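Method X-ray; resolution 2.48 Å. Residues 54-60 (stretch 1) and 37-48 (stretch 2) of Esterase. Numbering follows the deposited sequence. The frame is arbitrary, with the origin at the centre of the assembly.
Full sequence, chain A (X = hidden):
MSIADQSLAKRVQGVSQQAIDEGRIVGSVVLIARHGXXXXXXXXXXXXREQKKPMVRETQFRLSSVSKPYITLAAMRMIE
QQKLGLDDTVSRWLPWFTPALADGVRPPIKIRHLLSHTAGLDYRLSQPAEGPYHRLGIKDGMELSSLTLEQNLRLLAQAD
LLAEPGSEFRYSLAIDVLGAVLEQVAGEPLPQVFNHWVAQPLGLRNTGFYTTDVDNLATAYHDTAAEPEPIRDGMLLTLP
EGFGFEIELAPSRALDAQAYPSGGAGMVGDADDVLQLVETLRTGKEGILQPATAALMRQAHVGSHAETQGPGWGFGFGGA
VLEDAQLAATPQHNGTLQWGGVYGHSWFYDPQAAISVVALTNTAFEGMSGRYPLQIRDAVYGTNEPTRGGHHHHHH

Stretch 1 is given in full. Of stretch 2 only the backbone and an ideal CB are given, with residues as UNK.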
ATOM      1  N   PRO A  54       0.185  16.574  19.427  1.00 55.17           N
ATOM      2  CA  PRO A  54       1.054  15.407  19.539  1.00 52.14           C
ATOM      3  C   PRO A  54       0.455  14.247  18.729  1.00 44.99           C
ATOM      4  O   PRO A  54      -0.782  14.062  18.712  1.00 38.80           O
ATOM      5  CB  PRO A  54       1.073  15.131  21.052  1.00 54.27           C
ATOM      6  CG  PRO A  54      -0.277  15.627  21.514  1.00 56.22           C
ATOM      7  CD  PRO A  54      -0.482  16.891  20.702  1.00 57.17           C
ATOM      8  N   MET A  55       1.328  13.507  18.050  1.00 40.11           N
ATOM      9  CA  MET A  55       0.968  12.207  17.428  1.00 37.26           C
ATOM     10  C   MET A  55       0.565  11.253  18.556  1.00 33.98           C
ATOM     11  O   MET A  55       1.289  11.215  19.564  1.00 35.72           O
ATOM     12  CB  MET A  55       2.149  11.611  16.650  1.00 36.16           C
ATOM     13  CG  MET A  55       1.768  10.367  15.818  1.00 36.92           C
ATOM     14  SD  MET A  55       0.765  10.709  14.339  1.00 31.36           S
ATOM     15  CE  MET A  55       2.083  11.263  13.255  1.00 27.80           C
ATOM     16  N   VAL A  56      -0.555  10.560  18.402  1.00 28.72           N
ATOM     17  CA  VAL A  56      -1.009   9.501  19.333  1.00 30.49           C
ATOM     18  C   VAL A  56      -1.175   8.195  18.529  1.00 36.11           C
ATOM     19  O   VAL A  56      -1.190   8.234  17.272  1.00 34.16           O
ATOM     20  CB  VAL A  56      -2.300   9.911  20.081  1.00 30.86           C
ATOM     21  CG1 VAL A  56      -2.119  11.192  20.895  1.00 30.14           C
ATOM     22  CG2 VAL A  56      -3.511  10.012  19.169  1.00 29.61           C
ATOM     23  N   ARG A  57      -1.295   7.066  19.238  1.00 37.69           N
ATOM     24  CA  ARG A  57      -1.343   5.705  18.658  1.00 36.74           C
ATOM     25  C   ARG A  57      -2.558   5.587  17.733  1.00 36.67           C
ATOM     26  O   ARG A  57      -2.432   4.938  16.673  1.00 33.06           O
ATOM     27  CB  ARG A  57      -1.390   4.683  19.794  1.00 40.31           C
ATOM     28  CG  ARG A  57      -1.217   3.244  19.331  1.00 42.24           C
ATOM     29  CD  ARG A  57      -1.444   2.267  20.459  1.00 40.95           C
ATOM     30  NE  ARG A  57      -1.512   0.897  19.979  1.00 38.56           N
ATOM     31  CZ  ARG A  57      -1.079  -0.165  20.648  1.00 38.29           C
ATOM     32  NH1 ARG A  57      -0.516  -0.033  21.840  1.00 39.31           N
ATOM     33  NH2 ARG A  57      -1.181  -1.368  20.114  1.00 35.30           N
ATOM     34  N   GLU A  58      -3.675   6.219  18.113  1.00 37.15           N
ATOM     35  CA  GLU A  58      -4.985   6.172  17.396  1.00 35.86           C
ATOM     36  C   GLU A  58      -5.007   7.153  16.208  1.00 32.14           C
ATOM     37  O   GLU A  58      -6.006   7.127  15.465  1.00 27.42           O
ATOM     38  CB  GLU A  58      -6.164   6.522  18.317  1.00 38.47           C
ATOM     39  CG  GLU A  58      -6.221   5.713  19.605  1.00 44.68           C
ATOM     40  CD  GLU A  58      -5.291   6.178  20.720  1.00 45.31           C
ATOM     41  OE1 GLU A  58      -5.095   7.406  20.850  1.00 43.34           O
ATOM     42  OE2 GLU A  58      -4.758   5.304  21.441  1.00 46.97           O
ATOM     43  N   THR A  59      -3.975   7.980  16.007  1.00 29.80           N
ATOM     44  CA  THR A  59      -3.953   8.939  14.873  1.00 31.89           C
ATOM     45  C   THR A  59      -4.168   8.185  13.552  1.00 32.46           C
ATOM     46  O   THR A  59      -3.443   7.203  13.268  1.00 32.92           O
ATOM     47  CB  THR A  59      -2.659   9.754  14.797  1.00 32.92           C
ATOM     48  OG1 THR A  59      -2.492  10.439  16.033  1.00 32.78           O
ATOM     49  CG2 THR A  59      -2.687  10.751  13.659  1.00 32.92           C
ATOM     50  N   GLN A  60      -5.130   8.645  12.762  1.00 32.25           N
ATOM     51  CA  GLN A  60      -5.451   8.067  11.435  1.00 32.56           C
ATOM     52  C   GLN A  60      -4.513   8.678  10.386  1.00 30.53           C
ATOM     53  O   GLN A  60      -4.110   9.870  10.521  1.00 28.28           O
ATOM     54  CB  GLN A  60      -6.917   8.314  11.089  1.00 32.64           C
ATOM     55  CG  GLN A  60      -7.495   7.242  10.191  1.00 32.59           C
ATOM     56  CD  GLN A  60      -8.805   7.643   9.550  1.00 34.28           C
ATOM     57  OE1 GLN A  60      -9.057   8.820   9.269  1.00 33.34           O
ATOM     58  NE2 GLN A  60      -9.632   6.641   9.268  1.00 33.57           N
ATOM     59  N   UNK A  37       1.746 -10.855  19.459  1.00 31.72           N
ATOM     60  CA  UNK A  37       1.644 -10.034  20.688  1.00 33.76           C
ATOM     61  C   UNK A  37       2.394  -8.740  20.405  1.00 33.28           C
ATOM     62  O   UNK A  37       3.539  -8.807  19.905  1.00 31.74           O
ATOM     63  CB  UNK A  37       2.214 -10.752  21.913  1.00 33.76           C
ATOM     64  N   UNK A  38       1.766  -7.610  20.701  1.00 31.51           N
ATOM     65  CA  UNK A  38       2.393  -6.275  20.530  1.00 31.15           C
ATOM     66  C   UNK A  38       3.535  -6.189  21.554  1.00 30.59           C
ATOM     67  O   UNK A  38       3.256  -6.070  22.739  1.00 34.69           O
ATOM     68  CB  UNK A  38       1.385  -5.141  20.725  1.00 31.15           C
ATOM     69  N   UNK A  39       4.786  -6.306  21.120  1.00 30.52           N
ATOM     70  CA  UNK A  39       5.983  -6.148  21.998  1.00 30.74           C
ATOM     71  C   UNK A  39       6.433  -4.677  22.022  1.00 32.31           C
ATOM     72  O   UNK A  39       7.149  -4.315  22.948  1.00 35.88           O
ATOM     73  CB  UNK A  39       7.131  -7.037  21.516  1.00 30.74           C
ATOM     74  N   UNK A  40       6.049  -3.848  21.054  1.00 34.69           N
ATOM     75  CA  UNK A  40       6.389  -2.399  21.022  1.00 36.27           C
ATOM     76  C   UNK A  40       5.282  -1.607  20.304  1.00 37.81           C
ATOM     77  O   UNK A  40       4.864  -2.018  19.207  1.00 33.11           O
ATOM     78  CB  UNK A  40       7.731  -2.174  20.322  1.00 36.27           C
ATOM     79  N   UNK A  41       4.841  -0.494  20.906  1.00 37.50           N
ATOM     80  CA  UNK A  41       3.825   0.441  20.360  1.00 35.62           C
ATOM     81  C   UNK A  41       4.203   1.874  20.728  1.00 37.99           C
ATOM     82  O   UNK A  41       4.239   2.156  21.922  1.00 37.96           O
ATOM     83  CB  UNK A  41       2.428   0.110  20.890  1.00 35.62           C
ATOM     84  N   UNK A  42       4.424   2.766  19.763  1.00 40.89           N
ATOM     85  CA  UNK A  42       4.867   4.141  20.107  1.00 40.70           C
ATOM     86  C   UNK A  42       4.443   5.172  19.062  1.00 38.24           C
ATOM     87  O   UNK A  42       4.789   5.001  17.892  1.00 38.41           O
ATOM     88  CB  UNK A  42       6.389   4.180  20.261  1.00 40.70           C
ATOM     89  N   UNK A  43       3.770   6.234  19.515  1.00 37.14           N
ATOM     90  CA  UNK A  43       3.510   7.489  18.769  1.00 34.77           C
ATOM     91  C   UNK A  43       4.622   8.486  19.091  1.00 33.34           C
ATOM     92  O   UNK A  43       4.845   8.702  20.269  1.00 34.26           O
ATOM     93  CB  UNK A  43       2.142   8.076  19.123  1.00 34.77           C
ATOM     94  N   UNK A  44       5.295   9.067  18.098  1.00 34.03           N
ATOM     95  CA  UNK A  44       6.362  10.081  18.304  1.00 35.48           C
ATOM     96  C   UNK A  44       6.014  11.363  17.539  1.00 36.83           C
ATOM     97  O   UNK A  44       5.375  11.256  16.477  1.00 35.28           O
ATOM     98  CB  UNK A  44       7.720   9.546  17.846  1.00 35.48           C
ATOM     99  N   UNK A  45       6.479  12.520  18.014  1.00 35.20           N
ATOM    100  CA  UNK A  45       6.365  13.801  17.294  1.00 33.40           C
ATOM    101  C   UNK A  45       4.913  14.238  17.147  1.00 33.50           C
ATOM    102  O   UNK A  45       4.068  13.811  17.956  1.00 29.49           O
ATOM    103  CB  UNK A  45       7.011  13.693  15.911  1.00 33.40           C
ATOM    104  N   UNK A  46       4.616  15.006  16.098  1.00 36.80           N
ATOM    105  CA  UNK A  46       3.312  15.703  15.918  1.00 40.09           C
ATOM    106  C   UNK A  46       2.494  15.096  14.762  1.00 36.76           C
ATOM    107  O   UNK A  46       3.025  14.757  13.699  1.00 33.94           O
ATOM    108  CB  UNK A  46       3.542  17.192  15.652  1.00 40.09           C
ATOM    109  N   UNK A  47       1.194  14.960  14.989  1.00 37.56           N
ATOM    110  CA  UNK A  47       0.165  14.767  13.948  1.00 41.69           C
ATOM    111  C   UNK A  47       0.185  16.012  13.068  1.00 46.90           C
ATOM    112  O   UNK A  47       0.219  15.846  11.836  1.00 51.00           O
ATOM    113  CB  UNK A  47      -1.222  14.534  14.550  1.00 41.69           C
ATOM    114  N   UNK A  48       0.157  17.189  13.715  1.00 48.47           N
ATOM    115  CA  UNK A  48       0.308  18.536  13.103  1.00 45.30           C
ATOM    116  C   UNK A  48       1.348  19.356  13.894  1.00 40.90           C
ATOM    117  O   UNK A  48       1.089  19.672  15.065  1.00 35.46           O
ATOM    118  CB  UNK A  48      -1.033  19.272  13.073  1.00 45.30           C
TER

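Positions 37 and 39 have no atom of stretch 1 within 5.5 Å of their ideal CB, so the contact sets no preference; they are Arg37 and Ile39. Position 38, between them, points its CA-to-CB bond toward stretch 1, with the ideal CB 4.6 Å from Arg57 NH2. The guanidinium is the feature on offer, so a carboxylate, a polar group or a modest aliphatic would all be plausible. The deposited Val38 takes the aliphatic option: its CG1 lies 4.0 Å from Arg57 NH2, while NH2 is hydrogen-bonded elsewhere in the structure.

From 40 to 44 the extended backbone alternates. Positions 40 and 42 point away and have nothing of stretch 1 near their ideal CB, so many residues would fit. They are Tyr40 and Asn42, joined by a weak hydrogen bond from Asn42 ND2 to Tyr40 OH (3.3 Å, 126°).

Position 41 points toward stretch 1, and its ideal CB is already tight, 3.1 Å from Arg57 NH1. Little room remains in that direction, which favours a small residue. It is Ala41, whose CB sits over one face of the guanidinium, 3.1 Å from Arg57 NH1.

Position 43 is more confined still. The ideal CB lies 3.3 Å from Met55 O, 3.4 Å from Val56 C and 3.6 Å from Arg57 N, so backbone walls it in, and alanine or glycine would suit best. The deposited residue is Ala43; its methyl also meets the Met55 side chain, CB to CG 4.1 Å.

Position 44 points away with nothing of stretch 1 within 5.5 Å of its ideal CB, so small, polar or larger side chains would all be compatible with this contact; what faces stretch 1 is its carbonyl. The residue is Ser44, with Ser44 O 3.3 Å from Met55 CB.

At 45, phi/psi of 65/-152 favours glycine by the positive phi alone. Gly45 accepts the sole hydrogen bond between the stretches, Met55 N to Gly45 O (2.8 Å, 159°).

Position 46 forms an antiparallel, non-hydrogen-bonded pair with Pro54 (CA to CA 4.3 Å), and its CB points away. Small or large side chains are possible. Tyr46, with chi1 in m, brings its ring edge to Pro54: CD1 is 4.0 Å from Pro54 N.

Position 47 points sideways, its ideal CB 4.2 Å from both Thr59 CG2 and Pro54 O and 4.3 Å from Met55 CA. These neighbours suit a small apolar group. Ala47 CB packs 4.2 Å from Thr59 CG2 and 4.3 Å from Met55 SD.

Position 48 points sideways with nothing of stretch 1 within 5.5 Å of its ideal CB, so the contact sets no preference and many side chains would fit. The deposited Asp48 leads its carboxylate away, to hydrogen bonds elsewhere in the structure.

Stretch 2, residues 37-48: RVIYANASGYAD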
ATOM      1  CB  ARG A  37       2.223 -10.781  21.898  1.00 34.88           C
ATOM      2  CG  ARG A  37       2.374  -9.937  23.159  1.00 34.57           C
ATOM      3  CD  ARG A  37       2.659 -10.801  24.391  1.00 37.42           C
ATOM      4  NE  ARG A  37       4.087 -10.915  24.599  1.00 37.95           N
ATOM      5  CZ  ARG A  37       4.845  -9.943  25.087  1.00 39.99           C
ATOM      6  NH1 ARG A  37       4.304  -8.797  25.450  1.00 43.91           N
ATOM      7  NH2 ARG A  37       6.145 -10.110  25.217  1.00 37.76           N
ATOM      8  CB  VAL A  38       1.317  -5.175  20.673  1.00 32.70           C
ATOM      9  CG1 VAL A  38       1.900  -3.778  20.861  1.00 36.83           C
ATOM     10  CG2 VAL A  38       0.335  -5.181  19.516  1.00 29.03           C
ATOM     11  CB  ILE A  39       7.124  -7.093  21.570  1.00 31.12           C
ATOM     12  CG1 ILE A  39       7.666  -6.748  20.180  1.00 31.45           C
ATOM     13  CG2 ILE A  39       6.690  -8.549  21.635  1.00 32.71           C
ATOM     14  CD1 ILE A  39       9.025  -7.328  19.875  1.00 29.72           C
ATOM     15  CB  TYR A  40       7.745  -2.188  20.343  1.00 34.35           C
ATOM     16  CG  TYR A  40       8.149  -0.745  20.183  1.00 35.58           C
ATOM     17  CD1 TYR A  40       8.845  -0.087  21.182  1.00 35.94           C
ATOM     18  CD2 TYR A  40       7.836  -0.022  19.037  1.00 38.62           C
ATOM     19  CE1 TYR A  40       9.241   1.237  21.046  1.00 36.99           C
ATOM     20  CE2 TYR A  40       8.212   1.311  18.886  1.00 37.97           C
ATOM     21  CZ  TYR A  40       8.920   1.943  19.899  1.00 38.94           C
ATOM     22  OH  TYR A  40       9.309   3.244  19.788  1.00 38.22           O
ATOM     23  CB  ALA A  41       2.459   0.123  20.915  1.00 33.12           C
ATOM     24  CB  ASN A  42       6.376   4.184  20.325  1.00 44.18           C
ATOM     25  CG  ASN A  42       6.774   5.415  21.102  1.00 46.88           C
ATOM     26  OD1 ASN A  42       6.070   5.823  22.026  1.00 49.27           O
ATOM     27  ND2 ASN A  42       7.873   6.028  20.705  1.00 50.32           N
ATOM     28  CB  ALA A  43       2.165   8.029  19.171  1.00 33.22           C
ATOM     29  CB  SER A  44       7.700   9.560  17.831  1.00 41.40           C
ATOM     30  OG  SER A  44       8.087   8.362  18.486  1.00 44.09           O
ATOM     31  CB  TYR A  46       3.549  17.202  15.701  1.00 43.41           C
ATOM     32  CG  TYR A  46       4.233  17.963  16.823  1.00 47.20           C
ATOM     33  CD1 TYR A  46       3.608  18.159  18.050  1.00 49.12           C
ATOM     34  CD2 TYR A  46       5.476  18.558  16.633  1.00 47.92           C
ATOM     35  CE1 TYR A  46       4.211  18.881  19.068  1.00 48.54           C
ATOM     36  CE2 TYR A  46       6.093  19.284  17.639  1.00 49.67           C
ATOM     37  CZ  TYR A  46       5.457  19.439  18.858  1.00 49.69           C
ATOM     38  OH  TYR A  46       6.046  20.170  19.841  1.00 52.80           O
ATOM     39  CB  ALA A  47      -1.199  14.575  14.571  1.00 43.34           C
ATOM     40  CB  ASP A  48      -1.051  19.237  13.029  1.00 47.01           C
ATOM     41  CG  ASP A  48      -1.018  20.443  12.104  1.00 49.61           C
ATOM     42  OD1 ASP A  48      -0.273  21.411  12.396  1.00 51.82           O
ATOM     43  OD2 ASP A  48      -1.692  20.387  11.075  1.00 46.88           O
TER
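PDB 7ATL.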